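Local atomic coordinates of Serpin48 (Tenebrio molitor, PDB entry 3OZQ), a protein that inhibits SPE, a serine protease of the insect innate immune response, and acts as a highly specific serpin. Residues L176-P181 / S322-E327; R185-H190 / V199-L204; I234-Q239 / F350-P355. All coordinates share one frame; numbering follows the deposited sequence.

Contact 1: L176-P181 / S322-E327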
loop_
_atom_site.group_PDB
_atom_site.type_symbol
_atom_site.label_atom_id
_atom_site.label_comp_id
_atom_site.label_asym_id
_atom_site.label_seq_id
_atom_site.Cartn_x
_atom_site.Cartn_y
_atom_site.Cartn_z
ATOM N N LEU A 176 16.818 -11.488 -2.088
ATOM C CA LEU A 176 17.468 -12.576 -2.814
ATOM C C LEU A 176 18.972 -12.549 -2.529
ATOM O O LEU A 176 19.618 -13.589 -2.396
ATOM C CB LEU A 176 17.217 -12.434 -4.312
ATOM C CG LEU A 176 17.882 -13.461 -5.231
ATOM C CD1 LEU A 176 17.467 -14.869 -4.847
ATOM C CD2 LEU A 176 17.534 -13.164 -6.683
ATOM N N VAL A 177 19.513 -11.339 -2.432
ATOM C CA VAL A 177 20.900 -11.133 -2.044
ATOM C C VAL A 177 20.905 -10.140 -0.903
ATOM O O VAL A 177 20.803 -8.932 -1.119
ATOM C CB VAL A 177 21.731 -10.553 -3.201
ATOM C CG1 VAL A 177 23.204 -10.495 -2.820
ATOM C CG2 VAL A 177 21.522 -11.371 -4.475
ATOM N N PRO A 178 21.000 -10.647 0.326
ATOM C CA PRO A 178 20.974 -9.801 1.518
ATOM C C PRO A 178 22.210 -8.905 1.631
ATOM O O PRO A 178 23.236 -9.178 1.003
ATOM C CB PRO A 178 20.938 -10.815 2.664
ATOM C CG PRO A 178 21.521 -12.072 2.084
ATOM C CD PRO A 178 21.080 -12.081 0.656
ATOM N N PHE A 179 22.091 -7.831 2.406
ATOM C CA PHE A 179 23.228 -6.973 2.729
ATOM C C PHE A 179 23.988 -7.574 3.906
ATOM O O PHE A 179 23.371 -8.042 4.873
ATOM C CB PHE A 179 22.757 -5.562 3.118
ATOM C CG PHE A 179 21.974 -4.867 2.044
ATOM C CD1 PHE A 179 22.590 -3.951 1.205
ATOM C CD2 PHE A 179 20.615 -5.138 1.866
ATOM C CE1 PHE A 179 21.877 -3.316 0.208
ATOM C CE2 PHE A 179 19.898 -4.512 0.866
ATOM C CZ PHE A 179 20.519 -3.594 0.040
ATOM N N PRO A 180 25.333 -7.564 3.828
ATOM C CA PRO A 180 26.215 -7.964 4.933
ATOM C C PRO A 180 26.243 -6.903 6.025
ATOM O O PRO A 180 26.718 -5.798 5.792
ATOM C CB PRO A 180 27.592 -8.071 4.264
ATOM C CG PRO A 180 27.512 -7.157 3.073
ATOM C CD PRO A 180 26.079 -7.221 2.603
ATOM N N PRO A 181 25.735 -7.238 7.216
ATOM C CA PRO A 181 25.584 -6.296 8.336
ATOM C C PRO A 181 26.907 -5.771 8.901
ATOM O O PRO A 181 26.936 -4.744 9.577
ATOM C CB PRO A 181 24.849 -7.121 9.398
ATOM C CG PRO A 181 25.074 -8.550 9.011
ATOM C CD PRO A 181 25.175 -8.565 7.522
ATOM N N SER A 322 15.705 -3.665 6.360
ATOM C CA SER A 322 16.959 -3.999 7.019
ATOM C C SER A 322 17.832 -4.897 6.136
ATOM O O SER A 322 17.558 -5.078 4.946
ATOM C CB SER A 322 16.671 -4.677 8.353
ATOM O OG SER A 322 16.046 -5.928 8.118
ATOM N N GLU A 323 18.882 -5.465 6.722
ATOM C CA GLU A 323 19.852 -6.235 5.936
ATOM C C GLU A 323 19.300 -7.528 5.319
ATOM O O GLU A 323 19.683 -7.892 4.210
ATOM C CB GLU A 323 21.112 -6.521 6.755
ATOM C CG GLU A 323 21.940 -5.282 7.043
ATOM C CD GLU A 323 21.669 -4.686 8.414
ATOM O OE1 GLU A 323 22.584 -4.032 8.960
ATOM O OE2 GLU A 323 20.551 -4.860 8.951
ATOM N N GLU A 324 18.394 -8.211 6.015
ATOM C CA GLU A 324 17.826 -9.450 5.472
ATOM C C GLU A 324 16.617 -9.240 4.563
ATOM O O GLU A 324 16.295 -10.103 3.748
ATOM C CB GLU A 324 17.476 -10.439 6.583
ATOM C CG GLU A 324 18.479 -11.591 6.718
ATOM C CD GLU A 324 18.566 -12.470 5.463
ATOM O OE1 GLU A 324 19.623 -13.108 5.255
ATOM O OE2 GLU A 324 17.581 -12.530 4.689
ATOM N N GLY A 325 15.949 -8.101 4.701
ATOM C CA GLY A 325 14.822 -7.780 3.845
ATOM C C GLY A 325 13.875 -6.822 4.534
ATOM O O GLY A 325 14.302 -5.828 5.118
ATOM N N VAL A 326 12.581 -7.125 4.483
ATOM C CA VAL A 326 11.592 -6.246 5.082
ATOM C C VAL A 326 10.812 -7.023 6.139
ATOM O O VAL A 326 10.313 -8.120 5.874
ATOM C CB VAL A 326 10.641 -5.644 4.027
ATOM C CG1 VAL A 326 11.431 -5.051 2.881
ATOM C CG2 VAL A 326 9.695 -6.693 3.511
ATOM N N GLU A 327 10.735 -6.458 7.339
ATOM C CA GLU A 327 10.125 -7.142 8.474
ATOM C C GLU A 327 10.791 -8.508 8.656
ATOM O O GLU A 327 10.129 -9.505 8.951
ATOM C CB GLU A 327 8.611 -7.276 8.262
ATOM C CG GLU A 327 7.830 -7.908 9.404
ATOM C CD GLU A 327 7.843 -7.070 10.674
ATOM O OE1 GLU A 327 8.365 -5.930 10.648
ATOM O OE2 GLU A 327 7.333 -7.556 11.708
#
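Glu-323 meets Phe-179 through both backbone and side chain. Phe-179 N donates a hydrogen bond to Glu-323 O at 3.0 Å, with an angle of 150° at the hydrogen. That carbonyl oxygen also lies in the plane of the phenyl ring, at its edge, 3.7 Å from Phe-179 CD2. Glu-323 CB rests 3.3 Å from Phe-179 O. Glu-323 CG is anti to the carbonyl carbon (chi1 -69°) and packs 4.0 Å from Phe-179 CB. The chain then bends at chi2, which brings the carboxylate alongside Pro-181, with Glu-323 OE1 3.9 Å from Pro-181 CB. This proline contact is only van der Waals. The charge is met elsewhere: OE1 is hydrogen-bonded to Thr-184, and OE2 forms a salt bridge with Lys-270. The Glu-324 side chain lies beside Pro-178 and points the same way. Glu-324 OE1 is 3.7 Å from Pro-178 CB. Trp-175 ties the two segments further, since its ring packs edge-to-face with Phe-179 and its NE1 bonds to Ser-322 O. Strand 325-326 pairs antiparallel with strand 163-174, while Glu-327 is joined by a backbone hydrogen bond to Asp-320 of strand 310-321. This is consistent with the serpin breach region of sheet A, with the proximal hinge of the reactive centre loop partly inserted.

Contact 2: R185-H190 / V199-L204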
loop_
_atom_site.group_PDB
_atom_site.type_symbol
_atom_site.label_atom_id
_atom_site.label_comp_id
_atom_site.label_asym_id
_atom_site.label_seq_id
_atom_site.Cartn_x
_atom_site.Cartn_y
_atom_site.Cartn_z
ATOM N N ARG A 185 27.083 0.921 8.244
ATOM C CA ARG A 185 27.689 2.018 8.986
ATOM C C ARG A 185 26.899 3.310 8.838
ATOM O O ARG A 185 26.066 3.440 7.935
ATOM C CB ARG A 185 29.129 2.239 8.514
ATOM C CG ARG A 185 29.257 2.395 7.012
ATOM C CD ARG A 185 30.688 2.740 6.583
ATOM N NE ARG A 185 30.672 3.871 5.658
ATOM C CZ ARG A 185 30.776 3.769 4.337
ATOM N NH1 ARG A 185 30.949 2.583 3.766
ATOM N NH2 ARG A 185 30.732 4.861 3.584
ATOM N N LYS A 186 27.159 4.253 9.740
ATOM C CA LYS A 186 26.584 5.592 9.685
ATOM C C LYS A 186 27.178 6.338 8.500
ATOM O O LYS A 186 28.393 6.399 8.370
ATOM C CB LYS A 186 26.941 6.362 10.962
ATOM C CG LYS A 186 26.344 5.817 12.227
ATOM C CD LYS A 186 24.840 6.044 12.241
ATOM C CE LYS A 186 24.250 5.898 13.630
ATOM N NZ LYS A 186 22.761 6.039 13.567
ATOM N N SER A 187 26.337 6.922 7.648
ATOM C CA SER A 187 26.836 7.691 6.502
ATOM C C SER A 187 25.941 8.885 6.175
ATOM O O SER A 187 24.784 8.939 6.599
ATOM C CB SER A 187 26.964 6.806 5.261
ATOM O OG SER A 187 27.709 5.633 5.527
ATOM N N ASP A 188 26.474 9.826 5.398
ATOM C CA ASP A 188 25.723 11.017 5.018
ATOM C C ASP A 188 24.407 10.656 4.340
ATOM O O ASP A 188 24.367 9.766 3.494
ATOM C CB ASP A 188 26.530 11.890 4.049
ATOM C CG ASP A 188 27.794 12.458 4.673
ATOM O OD1 ASP A 188 27.802 12.719 5.894
ATOM O OD2 ASP A 188 28.778 12.644 3.932
ATOM N N PHE A 189 23.349 11.365 4.708
ATOM C CA PHE A 189 22.105 11.361 3.959
ATOM C C PHE A 189 21.717 12.820 3.813
ATOM O O PHE A 189 21.543 13.529 4.802
ATOM C CB PHE A 189 21.000 10.575 4.692
ATOM C CG PHE A 189 19.706 10.463 3.911
ATOM C CD1 PHE A 189 18.730 11.432 4.016
ATOM C CD2 PHE A 189 19.481 9.395 3.054
ATOM C CE1 PHE A 189 17.546 11.334 3.290
ATOM C CE2 PHE A 189 18.303 9.294 2.325
ATOM C CZ PHE A 189 17.336 10.263 2.439
ATOM N N HIS A 190 21.606 13.283 2.579
ATOM C CA HIS A 190 21.265 14.675 2.336
ATOM C C HIS A 190 19.770 14.856 2.169
ATOM O O HIS A 190 19.221 14.481 1.144
ATOM C CB HIS A 190 21.962 15.171 1.071
ATOM C CG HIS A 190 23.439 14.953 1.076
ATOM N ND1 HIS A 190 24.289 15.657 1.902
ATOM C CD2 HIS A 190 24.220 14.113 0.356
ATOM C CE1 HIS A 190 25.531 15.257 1.693
ATOM N NE2 HIS A 190 25.517 14.323 0.757
ATOM N N VAL A 199 23.193 8.442 9.139
ATOM C CA VAL A 199 22.239 7.385 9.443
ATOM C C VAL A 199 22.815 6.043 9.040
ATOM O O VAL A 199 23.737 5.977 8.246
ATOM C CB VAL A 199 20.890 7.614 8.732
ATOM C CG1 VAL A 199 20.330 8.981 9.087
ATOM C CG2 VAL A 199 21.051 7.472 7.224
ATOM N N ASP A 200 22.260 4.976 9.596
ATOM C CA ASP A 200 22.705 3.625 9.298
ATOM C C ASP A 200 22.475 3.310 7.826
ATOM O O ASP A 200 21.361 3.457 7.316
ATOM C CB ASP A 200 21.944 2.647 10.188
ATOM C CG ASP A 200 22.158 2.927 11.666
ATOM O OD1 ASP A 200 23.334 3.079 12.063
ATOM O OD2 ASP A 200 21.163 3.023 12.425
ATOM N N THR A 201 23.537 2.883 7.149
ATOM C CA THR A 201 23.486 2.628 5.725
ATOM C C THR A 201 24.108 1.265 5.424
ATOM O O THR A 201 25.137 0.902 5.993
ATOM C CB THR A 201 24.192 3.764 4.951
ATOM O OG1 THR A 201 23.497 4.999 5.190
ATOM C CG2 THR A 201 24.219 3.481 3.458
ATOM N N MET A 202 23.458 0.508 4.544
ATOM C CA MET A 202 23.872 -0.844 4.196
ATOM C C MET A 202 24.542 -0.841 2.829
ATOM O O MET A 202 24.198 -0.028 1.977
ATOM C CB MET A 202 22.658 -1.782 4.151
ATOM C CG MET A 202 21.654 -1.603 5.272
ATOM S SD MET A 202 20.280 -2.782 5.114
ATOM C CE MET A 202 19.549 -2.211 3.583
ATOM N N TYR A 203 25.470 -1.768 2.611
ATOM C CA TYR A 203 26.275 -1.762 1.395
ATOM C C TYR A 203 26.349 -3.124 0.715
ATOM O O TYR A 203 26.640 -4.133 1.348
ATOM C CB TYR A 203 27.695 -1.220 1.689
ATOM C CG TYR A 203 27.697 0.239 2.076
ATOM C CD1 TYR A 203 27.924 1.228 1.124
ATOM C CD2 TYR A 203 27.448 0.631 3.387
ATOM C CE1 TYR A 203 27.913 2.561 1.465
ATOM C CE2 TYR A 203 27.430 1.963 3.736
ATOM C CZ TYR A 203 27.661 2.922 2.770
ATOM O OH TYR A 203 27.620 4.249 3.113
ATOM N N LEU A 204 26.088 -3.138 -0.588
ATOM C CA LEU A 204 26.205 -4.352 -1.390
ATOM C C LEU A 204 26.912 -4.033 -2.695
ATOM O O LEU A 204 26.441 -3.202 -3.470
ATOM C CB LEU A 204 24.823 -4.934 -1.690
ATOM C CG LEU A 204 24.550 -6.406 -1.388
ATOM C CD1 LEU A 204 23.149 -6.808 -1.896
ATOM C CD2 LEU A 204 25.618 -7.291 -1.987
HETATM O O HOH W 1 20.343 5.657 11.845
HETATM O O HOH W 2 22.980 7.162 3.515
#
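A strongly twisted beta hairpin joins strand 185-190 to strand 196-205, with Arg-185 facing Thr-201 and Ser-187 facing Val-199 as antiparallel hydrogen-bonded pairs. The strand directions differ by 103°. Four backbone bonds hold the ladder, the shortest from Thr-201 N to Arg-185 O at 2.7 Å. Between these pairs, Lys-186 and Asp-200 lie side by side and form a salt bridge, Lys-186 NZ to Asp-200 OD1 at 3.4 Å, whose hydrogen bond is weak. A water joins the same ammonium to Asp-200 N and, weakly, to Asp-200 OD2. In serpin terms the two strands fit the outer part of sheet C, and strand 196-205 pairs next with strand 260-278. Arg-185, Ser-187 and Tyr-203 meet on the face away from the salt bridge. Arg-185 CG stands between its backbone N and carbonyl carbon (chi1 52°), 3.8 Å from Tyr-203 CE2. The two side chains cross at about a right angle. The guanidinium lies flat on the Tyr-203 ring, planes 11° apart, with NH1 over the face toward its rim. Ser-187 OG approaches in the ring plane and shares a 2.8 Å hydrogen bond with Tyr-203 OH. Further along, Phe-189 CB touches Val-199 CG2.

Contact 3: I234-Q239 / F350-P355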
loop_
_atom_site.group_PDB
_atom_site.type_symbol
_atom_site.label_atom_id
_atom_site.label_comp_id
_atom_site.label_asym_id
_atom_site.label_seq_id
_atom_site.Cartn_x
_atom_site.Cartn_y
_atom_site.Cartn_z
ATOM N N ILE A 234 13.673 1.378 -6.156
ATOM C CA ILE A 234 14.004 2.737 -5.728
ATOM C C ILE A 234 14.060 3.626 -6.958
ATOM O O ILE A 234 14.654 3.251 -7.966
ATOM C CB ILE A 234 15.405 2.797 -5.048
ATOM C CG1 ILE A 234 15.548 1.699 -3.991
ATOM C CG2 ILE A 234 15.687 4.180 -4.481
ATOM C CD1 ILE A 234 14.490 1.750 -2.940
ATOM N N VAL A 235 13.430 4.788 -6.882
ATOM C CA VAL A 235 13.541 5.797 -7.922
ATOM C C VAL A 235 14.327 6.969 -7.349
ATOM O O VAL A 235 13.845 7.692 -6.472
ATOM C CB VAL A 235 12.173 6.279 -8.430
ATOM C CG1 VAL A 235 12.359 7.290 -9.556
ATOM C CG2 VAL A 235 11.327 5.097 -8.902
ATOM N N LEU A 236 15.547 7.135 -7.856
ATOM C CA LEU A 236 16.522 8.055 -7.294
ATOM C C LEU A 236 16.832 9.193 -8.258
ATOM O O LEU A 236 17.401 8.968 -9.315
ATOM C CB LEU A 236 17.800 7.282 -7.001
ATOM C CG LEU A 236 18.934 8.045 -6.333
ATOM C CD1 LEU A 236 18.482 8.553 -4.964
ATOM C CD2 LEU A 236 20.167 7.153 -6.217
ATOM N N SER A 237 16.451 10.416 -7.902
ATOM C CA SER A 237 16.756 11.547 -8.768
ATOM C C SER A 237 18.264 11.780 -8.837
ATOM O O SER A 237 18.990 11.565 -7.857
ATOM C CB SER A 237 16.030 12.810 -8.316
ATOM O OG SER A 237 16.459 13.236 -7.034
ATOM N N ASN A 238 18.733 12.203 -10.008
ATOM C CA ASN A 238 20.160 12.459 -10.206
ATOM C C ASN A 238 20.655 13.623 -9.361
ATOM O O ASN A 238 21.805 13.645 -8.935
ATOM C CB ASN A 238 20.484 12.672 -11.690
ATOM C CG ASN A 238 20.572 11.364 -12.458
ATOM O OD1 ASN A 238 21.029 10.348 -11.925
ATOM N ND2 ASN A 238 20.130 11.378 -13.717
ATOM N N GLN A 239 19.777 14.582 -9.101
ATOM C CA GLN A 239 20.124 15.708 -8.247
ATOM C C GLN A 239 19.614 15.543 -6.810
ATOM O O GLN A 239 18.544 14.978 -6.574
ATOM C CB GLN A 239 19.624 17.013 -8.869
ATOM C CG GLN A 239 20.463 17.464 -10.064
ATOM C CD GLN A 239 21.950 17.518 -9.733
ATOM O OE1 GLN A 239 22.342 17.941 -8.641
ATOM N NE2 GLN A 239 22.782 17.065 -10.666
ATOM N N PHE A 350 24.794 3.186 -7.330
ATOM C CA PHE A 350 23.439 3.518 -6.888
ATOM C C PHE A 350 23.484 3.822 -5.400
ATOM O O PHE A 350 23.250 2.955 -4.558
ATOM C CB PHE A 350 22.459 2.393 -7.194
ATOM C CG PHE A 350 21.005 2.811 -7.117
ATOM C CD1 PHE A 350 20.372 3.407 -8.207
ATOM C CD2 PHE A 350 20.275 2.602 -5.967
ATOM C CE1 PHE A 350 19.018 3.798 -8.135
ATOM C CE2 PHE A 350 18.911 2.980 -5.885
ATOM C CZ PHE A 350 18.295 3.583 -6.970
ATOM N N ILE A 351 23.817 5.070 -5.095
ATOM C CA ILE A 351 23.992 5.516 -3.723
ATOM C C ILE A 351 22.777 6.317 -3.312
ATOM O O ILE A 351 22.564 7.445 -3.770
ATOM C CB ILE A 351 25.305 6.348 -3.566
ATOM C CG1 ILE A 351 26.504 5.498 -3.997
ATOM C CG2 ILE A 351 25.471 6.878 -2.130
ATOM C CD1 ILE A 351 27.732 6.315 -4.385
ATOM N N VAL A 352 21.959 5.703 -2.461
ATOM C CA VAL A 352 20.710 6.303 -2.029
ATOM C C VAL A 352 20.964 7.169 -0.799
ATOM O O VAL A 352 20.855 6.707 0.336
ATOM C CB VAL A 352 19.650 5.219 -1.738
ATOM C CG1 VAL A 352 18.290 5.859 -1.493
ATOM C CG2 VAL A 352 19.577 4.203 -2.895
ATOM N N ASP A 353 21.297 8.435 -1.035
ATOM C CA ASP A 353 21.843 9.299 0.011
ATOM C C ASP A 353 21.169 10.650 -0.018
ATOM O O ASP A 353 21.714 11.646 0.455
ATOM C CB ASP A 353 23.363 9.450 -0.150
ATOM C CG ASP A 353 23.747 10.377 -1.298
ATOM O OD1 ASP A 353 22.904 10.633 -2.183
ATOM O OD2 ASP A 353 24.911 10.845 -1.321
ATOM N N HIS A 354 19.977 10.661 -0.605
ATOM C CA HIS A 354 19.076 11.805 -0.612
ATOM C C HIS A 354 17.666 11.241 -0.857
ATOM O O HIS A 354 17.531 10.053 -1.140
ATOM C CB HIS A 354 19.484 12.831 -1.678
ATOM C CG HIS A 354 19.601 12.266 -3.061
ATOM N ND1 HIS A 354 20.656 11.471 -3.455
ATOM C CD2 HIS A 354 18.811 12.409 -4.151
ATOM C CE1 HIS A 354 20.504 11.137 -4.723
ATOM N NE2 HIS A 354 19.392 11.692 -5.169
ATOM N N PRO A 355 16.628 12.079 -0.725
ATOM C CA PRO A 355 15.228 11.618 -0.756
ATOM C C PRO A 355 14.838 10.859 -2.025
ATOM O O PRO A 355 15.254 11.221 -3.126
ATOM C CB PRO A 355 14.437 12.915 -0.640
ATOM C CG PRO A 355 15.321 13.798 0.168
ATOM C CD PRO A 355 16.718 13.495 -0.324
HETATM O O HOH W 3 14.871 11.036 -5.697
#
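The end-to-end directions of 234-239 and 350-354 are 67° apart; the nearest CA atoms are those of Leu-236 and Val-352, 7.0 Å from each other. Side chains bridge the gap. Leu-236 has its CG anti to the backbone N (chi1 -177°), and its two methyls serve different rings. CD2 stands over the centre of the Phe-350 ring, 4.1 Å from the centroid, in a CH-pi contact. CD1 sits over the face of the His-354 ring, 3.3 Å from His-354 NE2. Ile-234 meets Phe-350 at its edge, where CB is 3.6 Å from Phe-350 CZ. It also reaches Val-352, CG2 to CG2, at 4.2 Å. The imidazole of His-354 is gripped at both nitrogens. NE2 donates to Ser-237 O at 2.7 Å, with the acceptor close to the ring plane. ND1 donates to Asp-353 OD1 at 2.7 Å, nearly straight at 168°. The two bonds fix the ring's rotation. With both nitrogens acting as donors, the ring is probably protonated, and the neighbouring carboxylate would favour this. Nearby, Ser-237 OG bonds to Gln-239 O, and a water links Ser-237 N to Pro-355 O. Val-352 centres an inverse gamma turn. The Asp-His-Pro sequence here fits the C-terminal serpin signature, where the chain leaves sheet C after the reactive centre loop and enters the core of sheet B.

In the fold
From the N terminus, strand 163-174 leads to 176-181, the first half of contact 1. The chain then forms the hairpin of contact 2, which closes locally. Next, 234-239 opens contact 3. Segment 322-327 completes contact 1, so contact 2 lies wholly within that long excursion. Contact 3 closes only at 350-355, so contacts 1 and 3 cross in sequence, though their nearest atoms stay about 8 Å apart. Contact 2 touches both: Met-202 SD packs on Glu-323, and His-190 N probably bonds to Asp-353 O. In serpin terms the contacts probably link the reactive-loop hinge (contact 1), the edge of sheet C (contact 2) and the passage from sheet C to sheet B (contact 3).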